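Local coordinates for putative sugar kinase PH1459 (Pyrococcus horikoshii, PDB 3EWM), which is an uncharacterised pfkB-family carbohydrate kinase that binds ATP and probably phosphorylates a sugar such as fructose, at residues 50-63 with 73-87. Residues are numbered along the deposited sequence; the frame is centred on the assembly and turned at random.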
loop_
_atom_site.group_PDB
_atom_site.type_symbol
_atom_site.label_atom_id
_atom_site.label_comp_id
_atom_site.label_asym_id
_atom_site.label_seq_id
_atom_site.Cartn_x
_atom_site.Cartn_y
_atom_site.Cartn_z
ATOM N N SER A 50 12.969 24.478 -6.331
ATOM C CA SER A 50 13.002 23.024 -6.359
ATOM C C SER A 50 11.757 22.500 -7.034
ATOM O O SER A 50 10.654 22.917 -6.712
ATOM C CB SER A 50 13.072 22.496 -4.929
ATOM O OG SER A 50 13.175 21.100 -4.917
ATOM N N SER A 51 11.944 21.574 -7.967
ATOM C CA SER A 51 10.838 20.972 -8.697
ATOM C C SER A 51 10.966 19.472 -8.611
ATOM O O SER A 51 12.069 18.926 -8.668
ATOM C CB SER A 51 10.882 21.352 -10.181
ATOM O OG SER A 51 10.589 22.709 -10.379
ATOM N N LEU A 52 9.835 18.800 -8.478
ATOM C CA LEU A 52 9.831 17.363 -8.443
ATOM C C LEU A 52 9.015 16.819 -9.595
ATOM O O LEU A 52 7.873 17.216 -9.820
ATOM C CB LEU A 52 9.291 16.855 -7.101
ATOM C CG LEU A 52 9.150 15.331 -6.966
ATOM C CD1 LEU A 52 10.524 14.635 -6.982
ATOM C CD2 LEU A 52 8.388 15.025 -5.686
ATOM N N ILE A 53 9.632 15.921 -10.337
ATOM C CA ILE A 53 8.949 15.208 -11.392
ATOM C C ILE A 53 8.688 13.814 -10.884
ATOM O O ILE A 53 9.610 13.068 -10.547
ATOM C CB ILE A 53 9.784 15.178 -12.681
ATOM C CG1 ILE A 53 9.840 16.588 -13.284
ATOM C CG2 ILE A 53 9.211 14.118 -13.694
ATOM C CD1 ILE A 53 11.113 16.844 -14.044
ATOM N N SER A 54 7.413 13.469 -10.822
ATOM C CA SER A 54 7.004 12.192 -10.319
ATOM C C SER A 54 5.588 11.897 -10.784
ATOM O O SER A 54 5.033 12.606 -11.645
ATOM C CB SER A 54 7.097 12.145 -8.796
ATOM O OG SER A 54 7.006 10.799 -8.376
ATOM N N LYS A 55 5.004 10.850 -10.216
ATOM C CA LYS A 55 3.684 10.448 -10.630
ATOM C C LYS A 55 3.020 9.842 -9.422
ATOM O O LYS A 55 3.614 9.001 -8.731
ATOM C CB LYS A 55 3.762 9.425 -11.777
ATOM C CG LYS A 55 2.505 9.381 -12.641
ATOM C CD LYS A 55 2.720 8.498 -13.845
ATOM C CE LYS A 55 1.457 8.380 -14.684
ATOM N NZ LYS A 55 1.691 7.564 -15.907
ATOM N N VAL A 56 1.805 10.304 -9.147
ATOM C CA VAL A 56 1.018 9.766 -8.025
ATOM C C VAL A 56 -0.299 9.258 -8.588
ATOM O O VAL A 56 -0.605 9.472 -9.767
ATOM C CB VAL A 56 0.762 10.840 -6.923
ATOM C CG1 VAL A 56 2.068 11.237 -6.234
ATOM C CG2 VAL A 56 0.076 12.074 -7.505
ATOM N N GLY A 57 -1.079 8.588 -7.751
ATOM C CA GLY A 57 -2.396 8.149 -8.149
ATOM C C GLY A 57 -3.336 9.333 -8.075
ATOM O O GLY A 57 -3.136 10.269 -7.287
ATOM N N ASN A 58 -4.373 9.289 -8.894
ATOM C CA ASN A 58 -5.498 10.202 -8.725
ATOM C C ASN A 58 -6.311 9.712 -7.524
ATOM O O ASN A 58 -7.362 9.089 -7.655
ATOM C CB ASN A 58 -6.349 10.280 -10.002
ATOM C CG ASN A 58 -7.547 11.205 -9.845
ATOM O OD1 ASN A 58 -7.575 12.079 -8.958
ATOM N ND2 ASN A 58 -8.550 11.022 -10.708
ATOM N N ASP A 59 -5.773 9.966 -6.345
ATOM C CA ASP A 59 -6.342 9.461 -5.110
ATOM C C ASP A 59 -5.976 10.393 -3.959
ATOM O O ASP A 59 -5.183 11.318 -4.152
ATOM C CB ASP A 59 -5.959 7.989 -4.884
ATOM C CG ASP A 59 -4.450 7.736 -4.841
ATOM O OD1 ASP A 59 -3.719 8.466 -4.150
ATOM O OD2 ASP A 59 -4.010 6.749 -5.471
ATOM N N PRO A 60 -6.569 10.176 -2.768
ATOM C CA PRO A 60 -6.320 11.055 -1.634
ATOM C C PRO A 60 -4.846 11.133 -1.260
ATOM O O PRO A 60 -4.393 12.162 -0.772
ATOM C CB PRO A 60 -7.085 10.385 -0.504
ATOM C CG PRO A 60 -8.223 9.680 -1.222
ATOM C CD PRO A 60 -7.531 9.116 -2.425
ATOM N N PHE A 61 -4.124 10.038 -1.475
ATOM C CA PHE A 61 -2.719 9.983 -1.087
ATOM C C PHE A 61 -1.891 10.812 -2.043
ATOM O O PHE A 61 -0.958 11.489 -1.634
ATOM C CB PHE A 61 -2.231 8.530 -0.993
ATOM C CG PHE A 61 -2.695 7.813 0.262
ATOM C CD1 PHE A 61 -3.467 8.483 1.234
ATOM C CD2 PHE A 61 -2.349 6.488 0.485
ATOM C CE1 PHE A 61 -3.875 7.846 2.400
ATOM C CE2 PHE A 61 -2.751 5.842 1.654
ATOM C CZ PHE A 61 -3.515 6.520 2.609
ATOM N N GLY A 62 -2.252 10.761 -3.321
ATOM C CA GLY A 62 -1.646 11.623 -4.336
ATOM C C GLY A 62 -1.875 13.084 -4.018
ATOM O O GLY A 62 -0.944 13.898 -4.069
ATOM N N GLU A 63 -3.119 13.428 -3.689
ATOM C CA GLU A 63 -3.431 14.807 -3.285
ATOM C C GLU A 63 -2.655 15.250 -2.067
ATOM O O GLU A 63 -2.139 16.344 -2.046
ATOM C CB GLU A 63 -4.921 14.950 -3.001
ATOM C CG GLU A 63 -5.747 14.881 -4.262
ATOM C CD GLU A 63 -7.167 14.435 -3.999
ATOM O OE1 GLU A 63 -7.674 14.676 -2.879
ATOM O OE2 GLU A 63 -7.776 13.847 -4.922
ATOM N N ASN A 73 6.945 24.562 -0.705
ATOM C CA ASN A 73 7.299 25.403 -1.859
ATOM C C ASN A 73 8.030 24.658 -2.947
ATOM O O ASN A 73 8.753 25.246 -3.757
ATOM C CB ASN A 73 8.066 26.664 -1.443
ATOM C CG ASN A 73 7.258 27.513 -0.499
ATOM O OD1 ASN A 73 6.055 27.690 -0.697
ATOM N ND2 ASN A 73 7.898 28.007 0.563
ATOM N N VAL A 74 7.799 23.360 -2.985
ATOM C CA VAL A 74 8.343 22.536 -4.039
ATOM C C VAL A 74 7.334 22.610 -5.173
ATOM O O VAL A 74 6.144 22.363 -4.971
ATOM C CB VAL A 74 8.536 21.107 -3.584
ATOM C CG1 VAL A 74 8.989 20.195 -4.797
ATOM C CG2 VAL A 74 9.567 21.086 -2.462
ATOM N N ASP A 75 7.833 22.976 -6.346
ATOM C CA ASP A 75 7.036 23.023 -7.557
ATOM C C ASP A 75 6.487 21.629 -7.818
ATOM O O ASP A 75 7.251 20.660 -7.884
ATOM C CB ASP A 75 7.912 23.512 -8.707
ATOM C CG ASP A 75 7.231 23.414 -10.067
ATOM O OD1 ASP A 75 5.981 23.505 -10.156
ATOM O OD2 ASP A 75 7.985 23.258 -11.052
ATOM N N THR A 76 5.162 21.526 -7.934
ATOM C CA THR A 76 4.518 20.210 -8.091
ATOM C C THR A 76 3.884 20.034 -9.470
ATOM O O THR A 76 3.230 19.015 -9.735
ATOM C CB THR A 76 3.457 19.961 -7.011
ATOM O OG1 THR A 76 2.526 21.040 -7.024
ATOM C CG2 THR A 76 4.103 19.849 -5.615
ATOM N N ARG A 77 4.113 21.002 -10.358
ATOM C CA ARG A 77 3.541 20.979 -11.703
ATOM C C ARG A 77 3.955 19.734 -12.480
ATOM O O ARG A 77 3.166 19.199 -13.270
ATOM C CB ARG A 77 3.903 22.240 -12.494
ATOM C CG ARG A 77 3.143 23.527 -12.100
ATOM C CD ARG A 77 3.803 24.751 -12.778
ATOM N NE ARG A 77 5.259 24.659 -12.626
ATOM C CZ ARG A 77 6.171 25.189 -13.443
ATOM N NH1 ARG A 77 5.809 25.915 -14.503
ATOM N NH2 ARG A 77 7.462 24.983 -13.191
ATOM N N GLY A 78 5.185 19.269 -12.253
ATOM C CA GLY A 78 5.685 18.063 -12.905
ATOM C C GLY A 78 5.281 16.753 -12.226
ATOM O O GLY A 78 5.796 15.682 -12.571
ATOM N N ILE A 79 4.366 16.817 -11.267
ATOM C CA ILE A 79 3.810 15.597 -10.696
ATOM C C ILE A 79 2.530 15.243 -11.434
ATOM O O ILE A 79 1.559 16.006 -11.419
ATOM C CB ILE A 79 3.578 15.696 -9.170
ATOM C CG1 ILE A 79 4.882 16.073 -8.462
ATOM C CG2 ILE A 79 2.976 14.378 -8.621
ATOM C CD1 ILE A 79 4.697 16.443 -7.029
ATOM N N VAL A 80 2.545 14.084 -12.085
ATOM C CA VAL A 80 1.407 13.633 -12.900
ATOM C C VAL A 80 0.503 12.751 -12.052
ATOM O O VAL A 80 0.961 12.081 -11.130
ATOM C CB VAL A 80 1.900 12.875 -14.160
ATOM C CG1 VAL A 80 0.743 12.245 -14.916
ATOM C CG2 VAL A 80 2.679 13.815 -15.058
ATOM N N LYS A 81 -0.791 12.784 -12.334
ATOM C CA LYS A 81 -1.720 11.902 -11.669
ATOM C C LYS A 81 -2.027 10.746 -12.601
ATOM O O LYS A 81 -2.432 10.937 -13.750
ATOM C CB LYS A 81 -3.002 12.629 -11.271
ATOM C CG LYS A 81 -2.762 13.746 -10.294
ATOM C CD LYS A 81 -4.073 14.245 -9.690
ATOM C CE LYS A 81 -3.789 15.195 -8.544
ATOM N NZ LYS A 81 -5.029 15.485 -7.771
ATOM N N ASP A 82 -1.804 9.554 -12.082
ATOM C CA ASP A 82 -2.066 8.319 -12.785
ATOM C C ASP A 82 -3.501 7.883 -12.505
ATOM O O ASP A 82 -3.911 7.720 -11.355
ATOM C CB ASP A 82 -1.070 7.262 -12.325
ATOM C CG ASP A 82 -0.967 6.102 -13.281
ATOM O OD1 ASP A 82 -2.010 5.654 -13.803
ATOM O OD2 ASP A 82 0.158 5.615 -13.476
ATOM N N GLU A 83 -4.273 7.743 -13.577
ATOM C CA GLU A 83 -5.645 7.268 -13.464
ATOM C C GLU A 83 -5.732 5.748 -13.351
ATOM O O GLU A 83 -6.794 5.210 -13.053
ATOM C CB GLU A 83 -6.463 7.762 -14.670
ATOM C CG GLU A 83 -6.522 9.288 -14.788
ATOM C CD GLU A 83 -7.275 9.953 -13.642
ATOM O OE1 GLU A 83 -8.032 9.259 -12.924
ATOM O OE2 GLU A 83 -7.114 11.178 -13.464
ATOM N N LYS A 84 -4.627 5.056 -13.594
ATOM C CA LYS A 84 -4.635 3.594 -13.564
ATOM C C LYS A 84 -3.818 2.961 -12.428
ATOM O O LYS A 84 -3.914 1.759 -12.203
ATOM C CB LYS A 84 -4.162 3.023 -14.902
ATOM C CG LYS A 84 -4.935 3.524 -16.119
ATOM C CD LYS A 84 -6.317 2.949 -16.144
ATOM C CE LYS A 84 -7.013 3.274 -17.462
ATOM N NZ LYS A 84 -8.483 3.046 -17.344
ATOM N N LYS A 85 -2.995 3.743 -11.738
ATOM C CA LYS A 85 -2.183 3.178 -10.669
ATOM C C LYS A 85 -2.391 4.040 -9.444
ATOM O O LYS A 85 -2.666 5.217 -9.558
ATOM C CB LYS A 85 -0.688 3.104 -11.026
ATOM C CG LYS A 85 -0.323 2.345 -12.320
ATOM C CD LYS A 85 -0.622 0.871 -12.267
ATOM C CE LYS A 85 -0.192 0.178 -13.574
ATOM N NZ LYS A 85 -0.343 -1.301 -13.434
ATOM N N HIS A 86 -2.305 3.425 -8.277
ATOM C CA HIS A 86 -2.464 4.152 -7.033
ATOM C C HIS A 86 -1.141 4.755 -6.620
ATOM O O HIS A 86 -0.081 4.343 -7.089
ATOM C CB HIS A 86 -3.028 3.229 -5.960
ATOM C CG HIS A 86 -4.378 2.707 -6.324
ATOM N ND1 HIS A 86 -4.591 1.408 -6.735
ATOM C CD2 HIS A 86 -5.563 3.345 -6.455
ATOM C CE1 HIS A 86 -5.864 1.259 -7.058
ATOM N NE2 HIS A 86 -6.474 2.421 -6.897
ATOM N N THR A 87 -1.239 5.749 -5.756
ATOM C CA THR A 87 -0.091 6.432 -5.220
ATOM C C THR A 87 0.845 5.431 -4.547
ATOM O O THR A 87 0.403 4.517 -3.846
ATOM C CB THR A 87 -0.568 7.490 -4.222
ATOM O OG1 THR A 87 -1.336 8.485 -4.925
ATOM C CG2 THR A 87 0.603 8.147 -3.542
HETATM O O HOH W 1 11.308 25.781 -4.519
HETATM O O HOH W 2 10.251 26.154 -6.672
HETATM O O HOH W 3 7.276 19.824 -10.522
HETATM O O HOH W 4 -6.571 13.292 -7.012
#
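Ser51 OG donates to Asp75 OD2 (2.7 Å) through that oxygen's anti lone pair, where a single bridge joins the backbones. Arg77 holds the same carboxylate side-on through NE and NH2, and OD1 closes an Asx turn onto Arg77 N. With alanine at Asp75, Ser51 OG would probably lose its acceptor and the guanidinium of Arg77 its carboxylate mate. Farther on, strands 50-57 and 79-82 pair in parallel at the edge of the large sheet; Val56 N meets Val80 O (2.8 Å). Lys55 runs out extended on the face shared with Val80: CB and CG lie by Val80 O, CD nears Asp82 OD2 (3.9 Å), CE comes closer (3.3 Å), and NZ forms a salt bridge to that oxygen (3.5 Å), hydrogen-bonds to Asn111 O and pairs with Asp116 in a second salt bridge. Beyond Gly57, Asp59 CG sits between the backbone N and the carbonyl carbon (chi1 58°), bringing OD1 to Thr87 OG1 (2.5 Å) and OD2 to Thr87 N (3.0 Å). OD1 also caps helix 60-71 through Gly62 N, and Thr87 OG1 accepts from Gly57 N. In this right-handed beta-alpha-beta unit of the ribokinase-like fold, buried polar groups thus satisfy one another where strand gives way to helix.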